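Local coordinates for thioredoxin reductase (Streptomyces clavuligerus, PDB 4NTD), which is an FAD-dependent oxidoreductase of holomycin biosynthesis that probably forms disulfide bonds in natural products and is related to thioredoxin reductases, at residues T139-E144 / P257-R262; G277-D282 / N297-R302. All blocks are in the same frame, centred on the assembly; numbering follows the deposited sequence. Where two conformers were deposited one is given.

Interaction 1 (T139-E144 / P257-R262). With FAD (flavin-adenine dinucleotide), chain C.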
ATOM      1  N   THR A 139      14.327  -5.729   0.200  1.00 14.54           N
ATOM      2  CA  THR A 139      15.446  -5.903  -0.729  1.00 14.75           C
ATOM      3  C   THR A 139      15.043  -6.140  -2.192  1.00 15.09           C
ATOM      4  O   THR A 139      15.906  -6.332  -3.053  1.00 15.50           O
ATOM      5  CB  THR A 139      16.305  -7.089  -0.263  1.00 15.89           C
ATOM      6  OG1 THR A 139      15.443  -8.184   0.066  1.00 15.88           O
ATOM      7  CG2 THR A 139      17.115  -6.707   0.966  1.00 16.16           C
ATOM      8  N   GLY A 140      13.742  -6.138  -2.470  1.00 14.86           N
ATOM      9  CA  GLY A 140      13.248  -6.251  -3.839  1.00 14.41           C
ATOM     10  C   GLY A 140      13.411  -7.623  -4.467  1.00 14.64           C
ATOM     11  O   GLY A 140      13.606  -8.623  -3.771  1.00 15.19           O
ATOM     12  N   LEU A 141      13.314  -7.659  -5.794  1.00 15.49           N
ATOM     13  CA  LEU A 141      13.529  -8.883  -6.566  1.00 16.44           C
ATOM     14  C   LEU A 141      14.382  -8.599  -7.795  1.00 17.27           C
ATOM     15  O   LEU A 141      14.477  -7.452  -8.241  1.00 17.37           O
ATOM     16  CB  LEU A 141      12.191  -9.523  -6.967  1.00 16.78           C
ATOM     17  CG  LEU A 141      11.281  -8.824  -7.992  1.00 16.71           C
ATOM     18  CD1 LEU A 141      11.737  -9.040  -9.432  1.00 16.77           C
ATOM     19  CD2 LEU A 141       9.848  -9.316  -7.834  1.00 16.65           C
ATOM     20  N   ARG A 142      14.996  -9.661  -8.320  1.00 18.52           N
ATOM     21  CA  ARG A 142      15.832  -9.608  -9.520  0.50 19.19           C
ATOM     22  C   ARG A 142      15.068 -10.168 -10.714  1.00 19.28           C
ATOM     23  O   ARG A 142      14.484 -11.249 -10.620  1.00 20.25           O
ATOM     24  CB  ARG A 142      17.102 -10.446  -9.321  0.50 21.13           C
ATOM     25  CG  ARG A 142      17.999  -9.965  -8.195  0.50 24.55           C
ATOM     26  CD  ARG A 142      19.341 -10.685  -8.180  0.50 29.09           C
ATOM     27  NE  ARG A 142      20.309  -9.956  -7.369  0.50 32.13           N
ATOM     28  CZ  ARG A 142      20.864 -10.416  -6.253  0.50 35.90           C
ATOM     29  NH1 ARG A 142      20.560 -11.623  -5.801  0.50 42.10           N
ATOM     30  NH2 ARG A 142      21.732  -9.662  -5.591  0.50 36.09           N
ATOM     31  N   ASP A 143      15.079  -9.438 -11.830  1.00 19.37           N
ATOM     32  CA  ASP A 143      14.505  -9.920 -13.086  1.00 19.33           C
ATOM     33  C   ASP A 143      15.584 -10.663 -13.863  1.00 20.21           C
ATOM     34  O   ASP A 143      16.554 -10.053 -14.314  1.00 22.33           O
ATOM     35  CB  ASP A 143      13.995  -8.759 -13.941  1.00 19.33           C
ATOM     36  CG  ASP A 143      12.845  -8.021 -13.297  1.00 19.00           C
ATOM     37  OD1 ASP A 143      13.071  -6.918 -12.754  1.00 19.87           O
ATOM     38  OD2 ASP A 143      11.711  -8.543 -13.331  1.00 18.88           O
ATOM     39  N   GLU A 144      15.428 -11.975 -14.007  1.00 19.98           N
ATOM     40  CA  GLU A 144      16.347 -12.760 -14.826  1.00 20.67           C
ATOM     41  C   GLU A 144      15.804 -12.812 -16.246  1.00 20.97           C
ATOM     42  O   GLU A 144      14.753 -13.405 -16.498  1.00 22.15           O
ATOM     43  CB  GLU A 144      16.532 -14.159 -14.249  1.00 24.36           C
ATOM     44  CG  GLU A 144      17.169 -14.156 -12.869  1.00 29.64           C
ATOM     45  CD  GLU A 144      17.479 -15.548 -12.348  1.00 35.76           C
ATOM     46  OE1 GLU A 144      17.188 -16.541 -13.046  1.00 37.66           O
ATOM     47  OE2 GLU A 144      18.019 -15.651 -11.226  1.00 39.38           O
ATOM     48  N   PRO A 257      10.054 -12.033 -17.195  1.00 19.05           N
ATOM     49  CA  PRO A 257      11.299 -12.543 -16.623  1.00 19.62           C
ATOM     50  C   PRO A 257      11.054 -13.598 -15.553  1.00 19.46           C
ATOM     51  O   PRO A 257       9.939 -13.700 -15.035  1.00 20.91           O
ATOM     52  CB  PRO A 257      11.929 -11.301 -15.970  1.00 19.98           C
ATOM     53  CG  PRO A 257      11.208 -10.126 -16.535  1.00 20.20           C
ATOM     54  CD  PRO A 257       9.833 -10.615 -16.857  1.00 19.71           C
ATOM     55  N   ARG A 258      12.077 -14.393 -15.248  1.00 20.53           N
ATOM     56  CA  ARG A 258      12.054 -15.208 -14.039  0.50 21.59           C
ATOM     57  C   ARG A 258      12.343 -14.250 -12.893  1.00 21.84           C
ATOM     58  O   ARG A 258      13.439 -13.692 -12.798  1.00 21.45           O
ATOM     59  CB  ARG A 258      13.085 -16.345 -14.068  0.50 24.40           C
ATOM     60  CG  ARG A 258      13.132 -17.142 -12.768  0.50 25.87           C
ATOM     61  CD  ARG A 258      14.045 -18.359 -12.833  0.50 32.25           C
ATOM     62  NE  ARG A 258      14.221 -18.954 -11.509  0.50 37.83           N
ATOM     63  CZ  ARG A 258      15.372 -18.979 -10.841  0.50 42.81           C
ATOM     64  NH1 ARG A 258      16.465 -18.460 -11.379  0.50 40.93           N
ATOM     65  NH2 ARG A 258      15.432 -19.536  -9.640  0.50 47.25           N
ATOM     66  N   MET A 259      11.345 -14.032 -12.042  1.00 21.51           N
ATOM     67  CA  MET A 259      11.457 -13.058 -10.958  1.00 20.88           C
ATOM     68  C   MET A 259      11.864 -13.737  -9.665  1.00 22.06           C
ATOM     69  O   MET A 259      11.111 -14.538  -9.110  1.00 27.46           O
ATOM     70  CB  MET A 259      10.144 -12.304 -10.779  1.00 23.40           C
ATOM     71  CG  MET A 259       9.857 -11.365 -11.931  1.00 24.70           C
ATOM     72  SD  MET A 259       8.182 -10.721 -11.874  1.00 36.14           S
ATOM     73  CE  MET A 259       7.714 -11.008 -13.572  1.00 38.18           C
ATOM     74  N   VAL A 260      13.061 -13.399  -9.195  1.00 20.40           N
ATOM     75  CA  VAL A 260      13.662 -14.057  -8.047  1.00 20.46           C
ATOM     76  C   VAL A 260      13.796 -13.060  -6.897  1.00 19.15           C
ATOM     77  O   VAL A 260      14.591 -12.121  -6.981  1.00 19.82           O
ATOM     78  CB  VAL A 260      15.043 -14.637  -8.410  1.00 22.95           C
ATOM     79  CG1 VAL A 260      15.614 -15.433  -7.245  1.00 25.22           C
ATOM     80  CG2 VAL A 260      14.936 -15.515  -9.652  1.00 25.47           C
ATOM     81  N   PRO A 261      13.015 -13.255  -5.818  1.00 18.75           N
ATOM     82  CA  PRO A 261      13.108 -12.332  -4.686  1.00 19.08           C
ATOM     83  C   PRO A 261      14.460 -12.420  -3.989  1.00 18.01           C
ATOM     84  O   PRO A 261      15.036 -13.506  -3.892  1.00 19.59           O
ATOM     85  CB  PRO A 261      11.996 -12.805  -3.743  1.00 20.16           C
ATOM     86  CG  PRO A 261      11.744 -14.224  -4.115  1.00 20.81           C
ATOM     87  CD  PRO A 261      12.031 -14.327  -5.582  1.00 20.61           C
ATOM     88  N   ARG A 262      14.964 -11.283  -3.517  1.00 17.01           N
ATOM     89  CA  ARG A 262      16.212 -11.258  -2.763  1.00 17.90           C
ATOM     90  C   ARG A 262      15.928 -11.590  -1.299  1.00 18.55           C
ATOM     91  O   ARG A 262      16.072 -10.739  -0.421  1.00 18.77           O
ATOM     92  CB  ARG A 262      16.890  -9.893  -2.890  1.00 18.91           C
ATOM     93  CG  ARG A 262      17.296  -9.524  -4.308  1.00 20.67           C
ATOM     94  CD  ARG A 262      18.401  -8.482  -4.286  1.00 21.15           C
ATOM     95  NE  ARG A 262      18.722  -7.951  -5.608  1.00 22.97           N
ATOM     96  CZ  ARG A 262      18.035  -6.996  -6.233  1.00 23.36           C
ATOM     97  NH1 ARG A 262      16.976  -6.425  -5.670  1.00 22.47           N
ATOM     98  NH2 ARG A 262      18.421  -6.592  -7.437  1.00 24.80           N
TER
HETATM   99  PA  FAD C 402      13.263  -1.803  -4.945  1.00 15.00           P
HETATM  100  O1A FAD C 402      12.668  -0.496  -5.399  1.00 15.51           O
HETATM  101  O2A FAD C 402      13.870  -2.710  -5.982  1.00 15.68           O
HETATM  102  O5B FAD C 402      14.383  -1.479  -3.845  1.00 14.28           O
HETATM  103  C5B FAD C 402      15.112  -2.531  -3.227  1.00 14.99           C
HETATM  104  C4B FAD C 402      16.422  -1.958  -2.715  1.00 15.94           C
HETATM  105  O4B FAD C 402      17.065  -2.917  -1.880  1.00 15.80           O
HETATM  106  C3B FAD C 402      17.397  -1.629  -3.844  1.00 16.12           C
HETATM  107  O3B FAD C 402      17.769  -0.245  -3.802  1.00 16.75           O
HETATM  108  C2B FAD C 402      18.590  -2.540  -3.603  1.00 17.19           C
HETATM  109  O2B FAD C 402      19.835  -1.904  -3.910  1.00 18.74           O
HETATM  110  C1B FAD C 402      18.471  -2.854  -2.121  1.00 16.35           C
HETATM  111  N9A FAD C 402      19.090  -4.116  -1.660  1.00 15.52           N
HETATM  112  C8A FAD C 402      18.851  -5.354  -2.129  1.00 16.31           C
HETATM  113  N7A FAD C 402      19.577  -6.270  -1.444  1.00 17.06           N
HETATM  114  C5A FAD C 402      20.289  -5.611  -0.513  1.00 16.00           C
HETATM  115  C6A FAD C 402      21.254  -5.969   0.546  1.00 16.59           C
HETATM  116  N6A FAD C 402      21.612  -7.259   0.736  1.00 18.15           N
HETATM  117  N1A FAD C 402      21.765  -4.970   1.304  1.00 17.33           N
HETATM  118  C2A FAD C 402      21.418  -3.678   1.120  1.00 17.00           C
HETATM  119  N3A FAD C 402      20.540  -3.287   0.175  1.00 15.81           N
HETATM  120  C4A FAD C 402      19.957  -4.190  -0.653  1.00 15.81           C
HETATM  121  N1  FAD C 402       6.387   0.282 -10.761  1.00 14.43           N
HETATM  122  C2  FAD C 402       5.553   1.347 -10.807  1.00 15.08           C
HETATM  123  O2  FAD C 402       4.759   1.508  -9.858  1.00 15.49           O
HETATM  124  N3  FAD C 402       5.551   2.223 -11.829  1.00 15.23           N
HETATM  125  C4  FAD C 402       6.389   2.102 -12.874  1.00 14.87           C
HETATM  126  O4  FAD C 402       6.361   2.927 -13.809  1.00 15.70           O
HETATM  127  C4X FAD C 402       7.344   0.969 -12.897  1.00 14.41           C
HETATM  128  N5  FAD C 402       8.225   0.763 -13.908  1.00 15.28           N
HETATM  129  C5X FAD C 402       9.069  -0.303 -13.883  1.00 15.23           C
HETATM  130  C6  FAD C 402       9.963  -0.490 -14.933  1.00 16.61           C
HETATM  131  C7  FAD C 402      10.843  -1.568 -14.940  1.00 17.26           C
HETATM  132  C7M FAD C 402      11.804  -1.752 -16.090  1.00 19.32           C
HETATM  133  C8  FAD C 402      10.832  -2.534 -13.813  1.00 17.06           C
HETATM  134  C8M FAD C 402      11.769  -3.714 -13.804  1.00 17.99           C
HETATM  135  C9  FAD C 402       9.942  -2.355 -12.759  1.00 16.39           C
HETATM  136  C9A FAD C 402       9.054  -1.276 -12.748  1.00 15.47           C
HETATM  137  N10 FAD C 402       8.138  -1.068 -11.685  1.00 14.78           N
HETATM  138  C10 FAD C 402       7.282   0.045 -11.745  1.00 14.18           C
HETATM  139  C1' FAD C 402       8.048  -1.953 -10.516  1.00 14.35           C
HETATM  140  C2' FAD C 402       8.985  -1.429  -9.426  1.00 14.27           C
HETATM  141  O2' FAD C 402      10.342  -1.710  -9.799  1.00 15.90           O
HETATM  142  C3' FAD C 402       8.692  -2.065  -8.068  1.00 14.36           C
HETATM  143  O3' FAD C 402       7.317  -1.848  -7.731  1.00 15.21           O
HETATM  144  C4' FAD C 402       9.557  -1.501  -6.940  1.00 14.35           C
HETATM  145  O4' FAD C 402      10.939  -1.466  -7.312  1.00 16.05           O
HETATM  146  C5' FAD C 402       9.433  -2.334  -5.671  1.00 14.20           C
HETATM  147  O5' FAD C 402       9.936  -1.576  -4.574  1.00 13.88           O
HETATM  148  P   FAD C 402      10.802  -2.261  -3.408  1.00 14.54           P
HETATM  149  O1P FAD C 402      10.165  -3.569  -3.030  1.00 15.26           O
HETATM  150  O2P FAD C 402      11.054  -1.202  -2.364  1.00 14.88           O
HETATM  151  O3P FAD C 402      12.193  -2.693  -4.123  1.00 14.88           O
HETATM  152  O   HOH W   1      16.076  -5.696  -9.590  1.00 22.88           O
HETATM  153  O   HOH W   2      17.352 -12.665  -6.469  1.00 36.29           O
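Thr-139 and Arg-262 meet twice at one end of this ribbon. The hydroxyl OG1 of Thr-139 donates to Arg-262 O at 2.7 Å, and the Arg-262 side chain runs back over the 139-142 backbone. Arg-262 CB lies 3.6 Å from Gly-140 O. The first torsion (chi1 -62°) then sets Arg-262 CG beside the backbone N, where it lies 3.7 Å from Thr-139 O. CD lies near both Thr-139 O and the adenine, 3.8 Å from FAD N7A. NE follows, over one face of the Arg-142 guanidinium; in the conformer of Arg-142 described, the two guanidinium planes stand 87° apart and like charges come close. CZ packs on Arg-142 CG. At the tip, NH1 gives a bond of 2.8 Å to Thr-139 O, lying in both the carbonyl and guanidinium planes, while NH2 has a weak water link to Leu-141 O. An alanine here would probably leave Thr-139 O without this donor and open a gap beside the adenine.

Strands 141-144 and 258-261 form a two-stranded antiparallel ribbon, a hallmark of the thioredoxin reductase family, in which it links the FAD and NADPH domains. Arg-142 and Val-260 are a hydrogen-bonded pair, with Arg-142 N 2.8 Å from Val-260 O. At the far end Glu-144 and Arg-258 lie side by side, and in the Arg-258 conformer described, OE1 of Glu-144 forms a salt bridge with its NH1. Leu-141, Asp-143 and Met-259 share the other face; there Asp-143 OD1 lies 3.6 Å from the flavin methyl C8M and pairs with Arg-65.

Interaction 2 (G277-D282 / N297-R302). With FAD (flavin-adenine dinucleotide), chain C.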
ATOM      1  N   GLY A 277       6.064 -20.612  -2.597  1.00 34.38           N
ATOM      2  CA  GLY A 277       7.524 -20.504  -2.646  1.00 34.65           C
ATOM      3  C   GLY A 277       8.086 -19.176  -2.163  1.00 31.19           C
ATOM      4  O   GLY A 277       9.303 -19.011  -2.084  1.00 35.11           O
ATOM      5  N   TRP A 278       7.208 -18.228  -1.835  1.00 25.89           N
ATOM      6  CA  TRP A 278       7.627 -16.914  -1.344  1.00 24.03           C
ATOM      7  C   TRP A 278       7.567 -16.880   0.182  1.00 22.13           C
ATOM      8  O   TRP A 278       6.805 -17.631   0.792  1.00 23.46           O
ATOM      9  CB  TRP A 278       6.742 -15.815  -1.946  1.00 24.42           C
ATOM     10  CG  TRP A 278       6.907 -15.682  -3.435  1.00 24.64           C
ATOM     11  CD1 TRP A 278       6.504 -16.575  -4.385  1.00 26.21           C
ATOM     12  CD2 TRP A 278       7.527 -14.600  -4.142  1.00 21.87           C
ATOM     13  NE1 TRP A 278       6.833 -16.118  -5.638  1.00 20.85           N
ATOM     14  CE2 TRP A 278       7.462 -14.907  -5.517  1.00 23.60           C
ATOM     15  CE3 TRP A 278       8.129 -13.401  -3.746  1.00 20.81           C
ATOM     16  CZ2 TRP A 278       7.976 -14.059  -6.499  1.00 23.29           C
ATOM     17  CZ3 TRP A 278       8.639 -12.558  -4.726  1.00 22.21           C
ATOM     18  CH2 TRP A 278       8.561 -12.893  -6.083  1.00 21.97           C
ATOM     19  N   ILE A 279       8.377 -16.019   0.796  1.00 19.89           N
ATOM     20  CA  ILE A 279       8.399 -15.899   2.256  1.00 20.17           C
ATOM     21  C   ILE A 279       7.019 -15.456   2.740  1.00 20.32           C
ATOM     22  O   ILE A 279       6.457 -14.486   2.232  1.00 21.46           O
ATOM     23  CB  ILE A 279       9.477 -14.899   2.746  1.00 19.93           C
ATOM     24  CG1 ILE A 279      10.892 -15.409   2.427  1.00 21.32           C
ATOM     25  CG2 ILE A 279       9.336 -14.628   4.243  1.00 20.89           C
ATOM     26  CD1 ILE A 279      11.293 -16.683   3.144  1.00 23.39           C
ATOM     27  N   ALA A 280       6.481 -16.180   3.717  1.00 20.16           N
ATOM     28  CA  ALA A 280       5.136 -15.925   4.221  1.00 21.92           C
ATOM     29  C   ALA A 280       5.127 -14.737   5.176  1.00 21.31           C
ATOM     30  O   ALA A 280       6.030 -14.581   5.997  1.00 21.13           O
ATOM     31  CB  ALA A 280       4.592 -17.164   4.917  1.00 23.21           C
ATOM     32  N   THR A 281       4.102 -13.897   5.056  1.00 20.49           N
ATOM     33  CA  THR A 281       3.910 -12.779   5.975  1.00 19.43           C
ATOM     34  C   THR A 281       2.446 -12.651   6.355  1.00 19.37           C
ATOM     35  O   THR A 281       1.568 -13.136   5.640  1.00 20.46           O
ATOM     36  CB  THR A 281       4.341 -11.435   5.352  1.00 20.14           C
ATOM     37  OG1 THR A 281       3.549 -11.162   4.189  1.00 22.08           O
ATOM     38  CG2 THR A 281       5.811 -11.452   4.971  1.00 20.31           C
ATOM     39  N   ASP A 282       2.187 -11.988   7.479  1.00 19.17           N
ATOM     40  CA  ASP A 282       0.833 -11.525   7.769  1.00 19.95           C
ATOM     41  C   ASP A 282       0.598 -10.242   6.969  1.00 20.26           C
ATOM     42  O   ASP A 282       1.461  -9.830   6.186  1.00 20.16           O
ATOM     43  CB  ASP A 282       0.578 -11.378   9.284  1.00 21.05           C
ATOM     44  CG  ASP A 282       1.249 -10.160   9.911  1.00 21.46           C
ATOM     45  OD1 ASP A 282       1.799  -9.293   9.201  1.00 20.71           O
ATOM     46  OD2 ASP A 282       1.207 -10.075  11.156  1.00 23.06           O
ATOM     47  N   ASN A 297       8.671  -6.007  -3.182  1.00 15.35           N
ATOM     48  CA  ASN A 297       8.916  -7.077  -4.155  1.00 16.44           C
ATOM     49  C   ASN A 297       9.601  -8.324  -3.582  1.00 16.74           C
ATOM     50  O   ASN A 297       9.522  -9.388  -4.194  1.00 18.21           O
ATOM     51  CB  ASN A 297       9.760  -6.564  -5.338  1.00 15.95           C
ATOM     52  CG  ASN A 297       8.937  -5.975  -6.483  1.00 15.47           C
ATOM     53  OD1 ASN A 297       9.496  -5.280  -7.331  1.00 15.47           O
ATOM     54  ND2 ASN A 297       7.636  -6.267  -6.542  1.00 16.69           N
ATOM     55  N   VAL A 298      10.278  -8.206  -2.439  1.00 15.81           N
ATOM     56  CA  VAL A 298      10.910  -9.379  -1.814  1.00 15.95           C
ATOM     57  C   VAL A 298       9.871 -10.425  -1.386  1.00 16.29           C
ATOM     58  O   VAL A 298      10.188 -11.610  -1.312  1.00 17.33           O
ATOM     59  CB  VAL A 298      11.849  -9.001  -0.634  1.00 15.90           C
ATOM     60  CG1 VAL A 298      11.070  -8.462   0.561  1.00 15.78           C
ATOM     61  CG2 VAL A 298      12.706 -10.194  -0.219  1.00 17.47           C
ATOM     62  N   VAL A 299       8.636  -9.991  -1.126  1.00 16.49           N
ATOM     63  CA  VAL A 299       7.544 -10.913  -0.780  1.00 17.97           C
ATOM     64  C   VAL A 299       6.334 -10.879  -1.730  1.00 18.43           C
ATOM     65  O   VAL A 299       5.468 -11.746  -1.639  1.00 20.02           O
ATOM     66  CB  VAL A 299       7.054 -10.703   0.675  1.00 19.64           C
ATOM     67  CG1 VAL A 299       8.095 -11.212   1.660  1.00 20.59           C
ATOM     68  CG2 VAL A 299       6.720  -9.242   0.952  1.00 21.82           C
ATOM     69  N   ASP A 300       6.276  -9.907  -2.640  1.00 17.17           N
ATOM     70  CA  ASP A 300       5.123  -9.751  -3.529  1.00 16.80           C
ATOM     71  C   ASP A 300       5.568  -9.309  -4.926  1.00 16.76           C
ATOM     72  O   ASP A 300       5.895  -8.141  -5.127  1.00 17.09           O
ATOM     73  CB  ASP A 300       4.145  -8.731  -2.928  1.00 17.17           C
ATOM     74  CG  ASP A 300       2.887  -8.537  -3.768  1.00 17.72           C
ATOM     75  OD1 ASP A 300       2.751  -9.165  -4.839  1.00 19.15           O
ATOM     76  OD2 ASP A 300       2.022  -7.738  -3.345  1.00 19.04           O
ATOM     77  N   PRO A 301       5.555 -10.233  -5.909  1.00 17.38           N
ATOM     78  CA  PRO A 301       5.984  -9.866  -7.264  1.00 17.91           C
ATOM     79  C   PRO A 301       5.039  -8.921  -8.020  1.00 17.31           C
ATOM     80  O   PRO A 301       5.409  -8.414  -9.080  1.00 18.40           O
ATOM     81  CB  PRO A 301       6.059 -11.216  -7.982  1.00 19.59           C
ATOM     82  CG  PRO A 301       5.061 -12.067  -7.280  1.00 21.16           C
ATOM     83  CD  PRO A 301       5.085 -11.630  -5.842  1.00 19.07           C
ATOM     84  N   ARG A 302       3.841  -8.707  -7.474  0.50 17.18           N
ATOM     85  CA  ARG A 302       2.832  -7.838  -8.072  0.50 17.75           C
ATOM     86  C   ARG A 302       2.840  -6.418  -7.488  0.50 16.47           C
ATOM     87  O   ARG A 302       2.088  -5.559  -7.948  0.50 16.68           O
ATOM     88  CB  ARG A 302       1.449  -8.468  -7.877  0.50 20.45           C
ATOM     89  CG  ARG A 302       1.317  -9.864  -8.472  0.50 23.46           C
ATOM     90  CD  ARG A 302       0.202 -10.672  -7.818  0.50 28.02           C
ATOM     91  NE  ARG A 302       0.697 -11.538  -6.749  0.50 33.06           N
ATOM     92  CZ  ARG A 302       0.658 -11.231  -5.456  0.50 35.12           C
ATOM     93  NH1 ARG A 302       0.145 -10.073  -5.062  0.50 30.82           N
ATOM     94  NH2 ARG A 302       1.133 -12.080  -4.555  0.50 36.41           N
TER
HETATM   95  PA  FAD C 402      13.263  -1.803  -4.945  1.00 15.00           P
HETATM   96  O1A FAD C 402      12.668  -0.496  -5.399  1.00 15.51           O
HETATM   97  O2A FAD C 402      13.870  -2.710  -5.982  1.00 15.68           O
HETATM   98  O5B FAD C 402      14.383  -1.479  -3.845  1.00 14.28           O
HETATM   99  C5B FAD C 402      15.112  -2.531  -3.227  1.00 14.99           C
HETATM  100  C4B FAD C 402      16.422  -1.958  -2.715  1.00 15.94           C
HETATM  101  O4B FAD C 402      17.065  -2.917  -1.880  1.00 15.80           O
HETATM  102  C3B FAD C 402      17.397  -1.629  -3.844  1.00 16.12           C
HETATM  103  O3B FAD C 402      17.769  -0.245  -3.802  1.00 16.75           O
HETATM  104  C2B FAD C 402      18.590  -2.540  -3.603  1.00 17.19           C
HETATM  105  O2B FAD C 402      19.835  -1.904  -3.910  1.00 18.74           O
HETATM  106  C1B FAD C 402      18.471  -2.854  -2.121  1.00 16.35           C
HETATM  107  N9A FAD C 402      19.090  -4.116  -1.660  1.00 15.52           N
HETATM  108  C8A FAD C 402      18.851  -5.354  -2.129  1.00 16.31           C
HETATM  109  N7A FAD C 402      19.577  -6.270  -1.444  1.00 17.06           N
HETATM  110  C5A FAD C 402      20.289  -5.611  -0.513  1.00 16.00           C
HETATM  111  C6A FAD C 402      21.254  -5.969   0.546  1.00 16.59           C
HETATM  112  N6A FAD C 402      21.612  -7.259   0.736  1.00 18.15           N
HETATM  113  N1A FAD C 402      21.765  -4.970   1.304  1.00 17.33           N
HETATM  114  C2A FAD C 402      21.418  -3.678   1.120  1.00 17.00           C
HETATM  115  N3A FAD C 402      20.540  -3.287   0.175  1.00 15.81           N
HETATM  116  C4A FAD C 402      19.957  -4.190  -0.653  1.00 15.81           C
HETATM  117  N1  FAD C 402       6.387   0.282 -10.761  1.00 14.43           N
HETATM  118  C2  FAD C 402       5.553   1.347 -10.807  1.00 15.08           C
HETATM  119  O2  FAD C 402       4.759   1.508  -9.858  1.00 15.49           O
HETATM  120  N3  FAD C 402       5.551   2.223 -11.829  1.00 15.23           N
HETATM  121  C4  FAD C 402       6.389   2.102 -12.874  1.00 14.87           C
HETATM  122  O4  FAD C 402       6.361   2.927 -13.809  1.00 15.70           O
HETATM  123  C4X FAD C 402       7.344   0.969 -12.897  1.00 14.41           C
HETATM  124  N5  FAD C 402       8.225   0.763 -13.908  1.00 15.28           N
HETATM  125  C5X FAD C 402       9.069  -0.303 -13.883  1.00 15.23           C
HETATM  126  C6  FAD C 402       9.963  -0.490 -14.933  1.00 16.61           C
HETATM  127  C7  FAD C 402      10.843  -1.568 -14.940  1.00 17.26           C
HETATM  128  C7M FAD C 402      11.804  -1.752 -16.090  1.00 19.32           C
HETATM  129  C8  FAD C 402      10.832  -2.534 -13.813  1.00 17.06           C
HETATM  130  C8M FAD C 402      11.769  -3.714 -13.804  1.00 17.99           C
HETATM  131  C9  FAD C 402       9.942  -2.355 -12.759  1.00 16.39           C
HETATM  132  C9A FAD C 402       9.054  -1.276 -12.748  1.00 15.47           C
HETATM  133  N10 FAD C 402       8.138  -1.068 -11.685  1.00 14.78           N
HETATM  134  C10 FAD C 402       7.282   0.045 -11.745  1.00 14.18           C
HETATM  135  C1' FAD C 402       8.048  -1.953 -10.516  1.00 14.35           C
HETATM  136  C2' FAD C 402       8.985  -1.429  -9.426  1.00 14.27           C
HETATM  137  O2' FAD C 402      10.342  -1.710  -9.799  1.00 15.90           O
HETATM  138  C3' FAD C 402       8.692  -2.065  -8.068  1.00 14.36           C
HETATM  139  O3' FAD C 402       7.317  -1.848  -7.731  1.00 15.21           O
HETATM  140  C4' FAD C 402       9.557  -1.501  -6.940  1.00 14.35           C
HETATM  141  O4' FAD C 402      10.939  -1.466  -7.312  1.00 16.05           O
HETATM  142  C5' FAD C 402       9.433  -2.334  -5.671  1.00 14.20           C
HETATM  143  O5' FAD C 402       9.936  -1.576  -4.574  1.00 13.88           O
HETATM  144  P   FAD C 402      10.802  -2.261  -3.408  1.00 14.54           P
HETATM  145  O1P FAD C 402      10.165  -3.569  -3.030  1.00 15.26           O
HETATM  146  O2P FAD C 402      11.054  -1.202  -2.364  1.00 14.88           O
HETATM  147  O3P FAD C 402      12.193  -2.693  -4.123  1.00 14.88           O
HETATM  148  O   HOH W   3      10.011 -14.421  -0.852  1.00 20.30           O
HETATM  149  O   HOH W   4       4.795 -13.687   0.158  1.00 31.55           O
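The indole of Trp-278 is met on one face by the Pro-301 ring, with Pro-301 CD 3.7 Å from the centroid of its six-membered ring and 11° off the normal, a CH-pi contact. The opposite side is approached by Pro-261 of strand 258-261. At the edge, in plane, Asn-297 O lies 3.3 Å from Trp-278 CZ3, and Val-298 O is also near the rim. The side chain of Trp-278 sets out toward the other loop.

Further along, CG1 of Val-299 packs against CB of Ile-279 and CG2 of Thr-281. A water joins Ile-279 N to Val-298 O, accepting from the first and donating to the second. The amide of Asn-297 is held from two directions: ND2 donates to Asp-300 O at 2.9 Å, in the amide plane, and OD1 accepts from Arg-65. Its backbone N reaches FAD O1P at 2.9 Å, and glutathione touches Asn-297, Pro-301 and Arg-302. With no direct hydrogen bond between the loops, their cohesion rests on apolar and CH-pi packing plus water, while the polar groups of Asn-297 are engaged by the cofactor, by Arg-65 and by its own loop.

How the interactions relate
Along the chain the contacts come in series, 139-144, 257-262, 277-282 and 297-302, interaction 1 closing before interaction 2 opens. The 112 residues spanned by interaction 1 include the five-stranded parallel sheet around strand 175-178, so the ribbon marks the exit from the FAD-binding part and the return to it. Interaction 2 flanks strand 292-294, an edge strand of the other parallel sheet, ahead of helix 305-338. Their centres are 11 Å apart and they touch, Val-298 packing on Thr-139, Pro-261 and Arg-262. Both contact FAD, interaction 1 from the adenine past the pyrophosphate to the flavin methyl, interaction 2 at the pyrophosphate and ribityl chain, so the interdomain link and cofactor site share one packed region.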